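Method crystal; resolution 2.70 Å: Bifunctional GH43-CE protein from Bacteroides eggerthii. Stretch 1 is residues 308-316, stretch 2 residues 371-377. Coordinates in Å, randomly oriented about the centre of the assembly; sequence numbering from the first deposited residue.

Stretch 1 308-316: GLIPGIVAS
Stretch 2 371-377: TQRTIGP

Residues touching across the two stretches are at least 57 apart in the chain, and their hydrogen bonds all come from one side-chain amide, which pairs with a backbone NH and CO much as a neighbouring peptide would. Gln372 presents its carboxamide to the backbone of Ala315 and uses both ends of it: Ala315 N donates to Gln372 OE1 at 2.9 Å (N-H...O angle 143°), and Gln372 NE2 donates to Ala315 O at 2.7 Å (149°). Glutamine suits the place because its amide carries a donor and an acceptor side by side, matching the NH and CO of one extended residue. Ala315 has phi/psi of -143/153, and its CB points away from stretch 2, leaving the peptide groups to face the amide. Gln372 reaches them with chi1 m (-60°), chi2 t (-163°) and chi3 21°. Its OE1 also lies 3.2 Å from Val314 CA.

Stretch 1 has no regular helix or strand. A cis peptide precedes Pro311 (phi/psi -106/29), and Leu309 O accepts from both Ile313 N and Val314 N, each at 3.1 Å, closing a compact turn before the chain extends through Val314 (-138/137). Gly308, at phi 76, occupies a region that favours glycine. Stretch 2 enters as a strand at Thr371 (-143/150) and remains extended through Gln372 (-126/170), Arg373 (-74/157), Thr374 (-87/155) and Ile375 (-128/152), then passes Gly376 (-107/167) to Pro377, which also follows a cis peptide. The register sets Val314 CA 6.1 Å from Gln372 CA and Leu309 CA 7.6 Å from Ile375 CA, so the chains run in broadly opposite directions.

Beside the amide lies the apolar packing; 411 Å² is buried in all. Val314 (chi1 m, -68°) points toward stretch 2, its CG2 3.5 Å from Ile375 CG2 and its CG1 3.3 Å from Arg373 O. Its short, branched side chain fills this space without needing a polar partner. Ile375 (chi1 p, 67°; chi2 t), also directed toward its partner stretch, packs against Leu309, whose CD1 lies 4.2 Å from Ile375 CB, and Ile310, whose CD1 lies 4.3 Å from Ile375 CD1. Leu309 has chi1 m and an off-well chi2 of 96°; Ile310 (m, t) starts sideways, but its end comes nearer. Both are long enough to offer Ile375 hydrocarbon surface.

Arg373 (chi1 m, chi2 and chi3 t, chi4 85°) extends along Ile313 (m, m), whose CG2 lies 3.7 Å from Arg373 NH1, oblique to the guanidinium. Arg373 NE is hydrogen-bonded elsewhere in the structure. Thr374 (chi1 p) turns its CB away, as fits a residue between two that point toward stretch 1.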

ATOM      1  N   GLY A 308       1.998  -9.305 -20.112  1.00 72.95           N
ATOM      2  CA  GLY A 308       2.186  -8.799 -18.755  1.00 72.43           C
ATOM      3  C   GLY A 308       3.651  -8.635 -18.406  1.00 71.15           C
ATOM      4  O   GLY A 308       4.458  -8.401 -19.278  1.00 71.32           O
ATOM      5  N   LEU A 309       3.976  -8.753 -17.115  1.00 71.01           N
ATOM      6  CA  LEU A 309       5.341  -8.579 -16.630  1.00 70.45           C
ATOM      7  C   LEU A 309       5.816  -9.838 -15.897  1.00 69.38           C
ATOM      8  O   LEU A 309       6.859  -9.800 -15.242  1.00 70.19           O
ATOM      9  CB  LEU A 309       5.401  -7.360 -15.704  1.00 71.13           C
ATOM     10  CG  LEU A 309       4.727  -6.099 -16.242  1.00 73.24           C
ATOM     11  CD1 LEU A 309       3.299  -5.980 -15.715  1.00 73.98           C
ATOM     12  CD2 LEU A 309       5.532  -4.858 -15.885  1.00 73.71           C
ATOM     13  N   ILE A 310       5.070 -10.941 -16.030  1.00 68.98           N
ATOM     14  CA  ILE A 310       5.438 -12.209 -15.421  1.00 68.76           C
ATOM     15  C   ILE A 310       5.682 -13.214 -16.543  1.00 68.56           C
ATOM     16  O   ILE A 310       4.777 -13.462 -17.337  1.00 69.59           O
ATOM     17  CB  ILE A 310       4.354 -12.686 -14.430  1.00 68.78           C
ATOM     18  CG1 ILE A 310       4.034 -11.613 -13.385  1.00 69.11           C
ATOM     19  CG2 ILE A 310       4.754 -14.006 -13.779  1.00 68.88           C
ATOM     20  CD1 ILE A 310       2.883 -11.961 -12.460  1.00 69.43           C
ATOM     21  N   PRO A 311       6.896 -13.791 -16.607  1.00 67.84           N
ATOM     22  CA  PRO A 311       7.950 -13.641 -15.612  1.00 67.14           C
ATOM     23  C   PRO A 311       9.139 -12.747 -16.023  1.00 67.00           C
ATOM     24  O   PRO A 311      10.245 -12.934 -15.518  1.00 66.66           O
ATOM     25  CB  PRO A 311       8.400 -15.100 -15.427  1.00 67.06           C
ATOM     26  CG  PRO A 311       8.340 -15.676 -16.821  1.00 67.65           C
ATOM     27  CD  PRO A 311       7.250 -14.889 -17.521  1.00 68.04           C
ATOM     28  N   GLY A 312       8.894 -11.754 -16.889  1.00 67.34           N
ATOM     29  CA  GLY A 312       9.959 -10.965 -17.543  1.00 67.32           C
ATOM     30  C   GLY A 312      10.666 -10.004 -16.594  1.00 66.93           C
ATOM     31  O   GLY A 312      11.901  -9.970 -16.541  1.00 66.69           O
ATOM     32  N   ILE A 313       9.869  -9.225 -15.849  1.00 66.82           N
ATOM     33  CA  ILE A 313      10.351  -8.141 -14.972  1.00 66.12           C
ATOM     34  C   ILE A 313      10.220  -8.551 -13.497  1.00 65.97           C
ATOM     35  O   ILE A 313      11.002  -8.100 -12.653  1.00 65.86           O
ATOM     36  CB  ILE A 313       9.575  -6.838 -15.250  1.00 67.51           C
ATOM     37  CG1 ILE A 313       9.351  -6.592 -16.746  1.00 68.38           C
ATOM     38  CG2 ILE A 313      10.251  -5.654 -14.573  1.00 67.72           C
ATOM     39  CD1 ILE A 313      10.606  -6.308 -17.522  1.00 68.76           C
ATOM     40  N   VAL A 314       9.193  -9.354 -13.192  1.00 65.20           N
ATOM     41  CA  VAL A 314       8.953  -9.944 -11.853  1.00 64.72           C
ATOM     42  C   VAL A 314       8.520 -11.398 -12.048  1.00 64.67           C
ATOM     43  O   VAL A 314       7.714 -11.684 -12.926  1.00 65.41           O
ATOM     44  CB  VAL A 314       7.892  -9.164 -11.054  1.00 64.79           C
ATOM     45  CG1 VAL A 314       8.375  -7.780 -10.658  1.00 64.80           C
ATOM     46  CG2 VAL A 314       6.570  -9.069 -11.800  1.00 65.17           C
ATOM     47  N   ALA A 315       9.065 -12.304 -11.231  1.00 63.91           N
ATOM     48  CA  ALA A 315       8.709 -13.717 -11.297  1.00 63.64           C
ATOM     49  C   ALA A 315       8.666 -14.318  -9.886  1.00 63.35           C
ATOM     50  O   ALA A 315       9.345 -13.828  -8.979  1.00 63.10           O
ATOM     51  CB  ALA A 315       9.688 -14.443 -12.180  1.00 63.59           C
ATOM     52  N   SER A 316       7.846 -15.367  -9.718  1.00 63.60           N
ATOM     53  CA  SER A 316       7.829 -16.199  -8.506  1.00 63.42           C
ATOM     54  C   SER A 316       9.133 -16.999  -8.437  1.00 63.37           C
ATOM     55  O   SER A 316       9.769 -17.214  -9.473  1.00 63.41           O
ATOM     56  CB  SER A 316       6.634 -17.126  -8.488  1.00 63.68           C
ATOM     57  OG  SER A 316       5.417 -16.398  -8.544  1.00 63.70           O
ATOM     58  N   THR A 371      14.674  -8.053  -3.144  1.00 65.38           N
ATOM     59  CA  THR A 371      13.559  -7.290  -3.725  1.00 65.29           C
ATOM     60  C   THR A 371      13.284  -7.638  -5.194  1.00 63.96           C
ATOM     61  O   THR A 371      14.184  -7.997  -5.945  1.00 63.77           O
ATOM     62  CB  THR A 371      13.827  -5.783  -3.650  1.00 66.27           C
ATOM     63  OG1 THR A 371      14.738  -5.461  -4.699  1.00 66.53           O
ATOM     64  CG2 THR A 371      14.381  -5.340  -2.313  1.00 67.41           C
ATOM     65  N   GLN A 372      12.007  -7.500  -5.570  1.00 63.33           N
ATOM     66  CA  GLN A 372      11.535  -7.369  -6.942  1.00 63.21           C
ATOM     67  C   GLN A 372      10.685  -6.094  -7.029  1.00 63.93           C
ATOM     68  O   GLN A 372      10.363  -5.494  -6.009  1.00 65.02           O
ATOM     69  CB  GLN A 372      10.714  -8.584  -7.371  1.00 62.31           C
ATOM     70  CG  GLN A 372      11.476  -9.898  -7.302  1.00 62.06           C
ATOM     71  CD  GLN A 372      10.810 -11.006  -8.084  1.00 62.10           C
ATOM     72  OE1 GLN A 372      10.014 -10.769  -8.990  1.00 62.57           O
ATOM     73  NE2 GLN A 372      11.157 -12.238  -7.755  1.00 62.00           N
ATOM     74  N   ARG A 373      10.327  -5.686  -8.250  1.00 64.48           N
ATOM     75  CA  ARG A 373       9.507  -4.489  -8.475  1.00 65.31           C
ATOM     76  C   ARG A 373       8.055  -4.803  -8.078  1.00 65.80           C
ATOM     77  O   ARG A 373       7.660  -5.966  -8.016  1.00 65.92           O
ATOM     78  CB  ARG A 373       9.614  -4.033  -9.939  1.00 65.68           C
ATOM     79  CG  ARG A 373      10.995  -3.543 -10.355  1.00 65.81           C
ATOM     80  CD  ARG A 373      11.092  -3.239 -11.843  1.00 66.31           C
ATOM     81  NE  ARG A 373      12.397  -2.719 -12.248  1.00 66.42           N
ATOM     82  CZ  ARG A 373      13.455  -3.465 -12.562  1.00 65.69           C
ATOM     83  NH1 ARG A 373      13.328  -4.769 -12.731  1.00 65.69           N
ATOM     84  NH2 ARG A 373      14.645  -2.907 -12.696  1.00 65.90           N
ATOM     85  N   THR A 374       7.279  -3.760  -7.771  1.00 66.79           N
ATOM     86  CA  THR A 374       5.829  -3.857  -7.769  1.00 68.29           C
ATOM     87  C   THR A 374       5.340  -3.579  -9.189  1.00 69.26           C
ATOM     88  O   THR A 374       6.026  -2.908  -9.954  1.00 71.11           O
ATOM     89  CB  THR A 374       5.188  -2.893  -6.765  1.00 68.57           C
ATOM     90  OG1 THR A 374       5.672  -1.576  -7.016  1.00 70.09           O
ATOM     91  CG2 THR A 374       5.465  -3.277  -5.327  1.00 68.45           C
ATOM     92  N   ILE A 375       4.165  -4.106  -9.536  1.00 70.53           N
ATOM     93  CA  ILE A 375       3.643  -3.978 -10.887  1.00 71.71           C
ATOM     94  C   ILE A 375       2.221  -3.420 -10.823  1.00 74.19           C
ATOM     95  O   ILE A 375       1.522  -3.622  -9.837  1.00 75.30           O
ATOM     96  CB  ILE A 375       3.712  -5.329 -11.625  1.00 72.07           C
ATOM     97  CG1 ILE A 375       2.768  -6.374 -11.029  1.00 71.69           C
ATOM     98  CG2 ILE A 375       5.146  -5.833 -11.667  1.00 72.08           C
ATOM     99  CD1 ILE A 375       2.774  -7.694 -11.766  1.00 72.06           C
ATOM    100  N   GLY A 376       1.818  -2.721 -11.889  1.00 75.20           N
ATOM    101  CA  GLY A 376       0.471  -2.173 -12.028  1.00 76.51           C
ATOM    102  C   GLY A 376      -0.355  -2.950 -13.053  1.00 77.44           C
ATOM    103  O   GLY A 376       0.191  -3.737 -13.827  1.00 77.25           O
ATOM    104  N   PRO A 377      -1.674  -2.714 -13.066  1.00 80.52           N
ATOM    105  CA  PRO A 377      -2.342  -1.731 -12.223  1.00 80.08           C
ATOM    106  C   PRO A 377      -2.554  -2.180 -10.765  1.00 78.69           C
ATOM    107  O   PRO A 377      -2.660  -1.332  -9.877  1.00 77.91           O
ATOM    108  CB  PRO A 377      -3.700  -1.517 -12.909  1.00 82.08           C
ATOM    109  CG  PRO A 377      -3.981  -2.844 -13.565  1.00 82.38           C
ATOM    110  CD  PRO A 377      -2.618  -3.321 -14.018  1.00 82.16           C
TER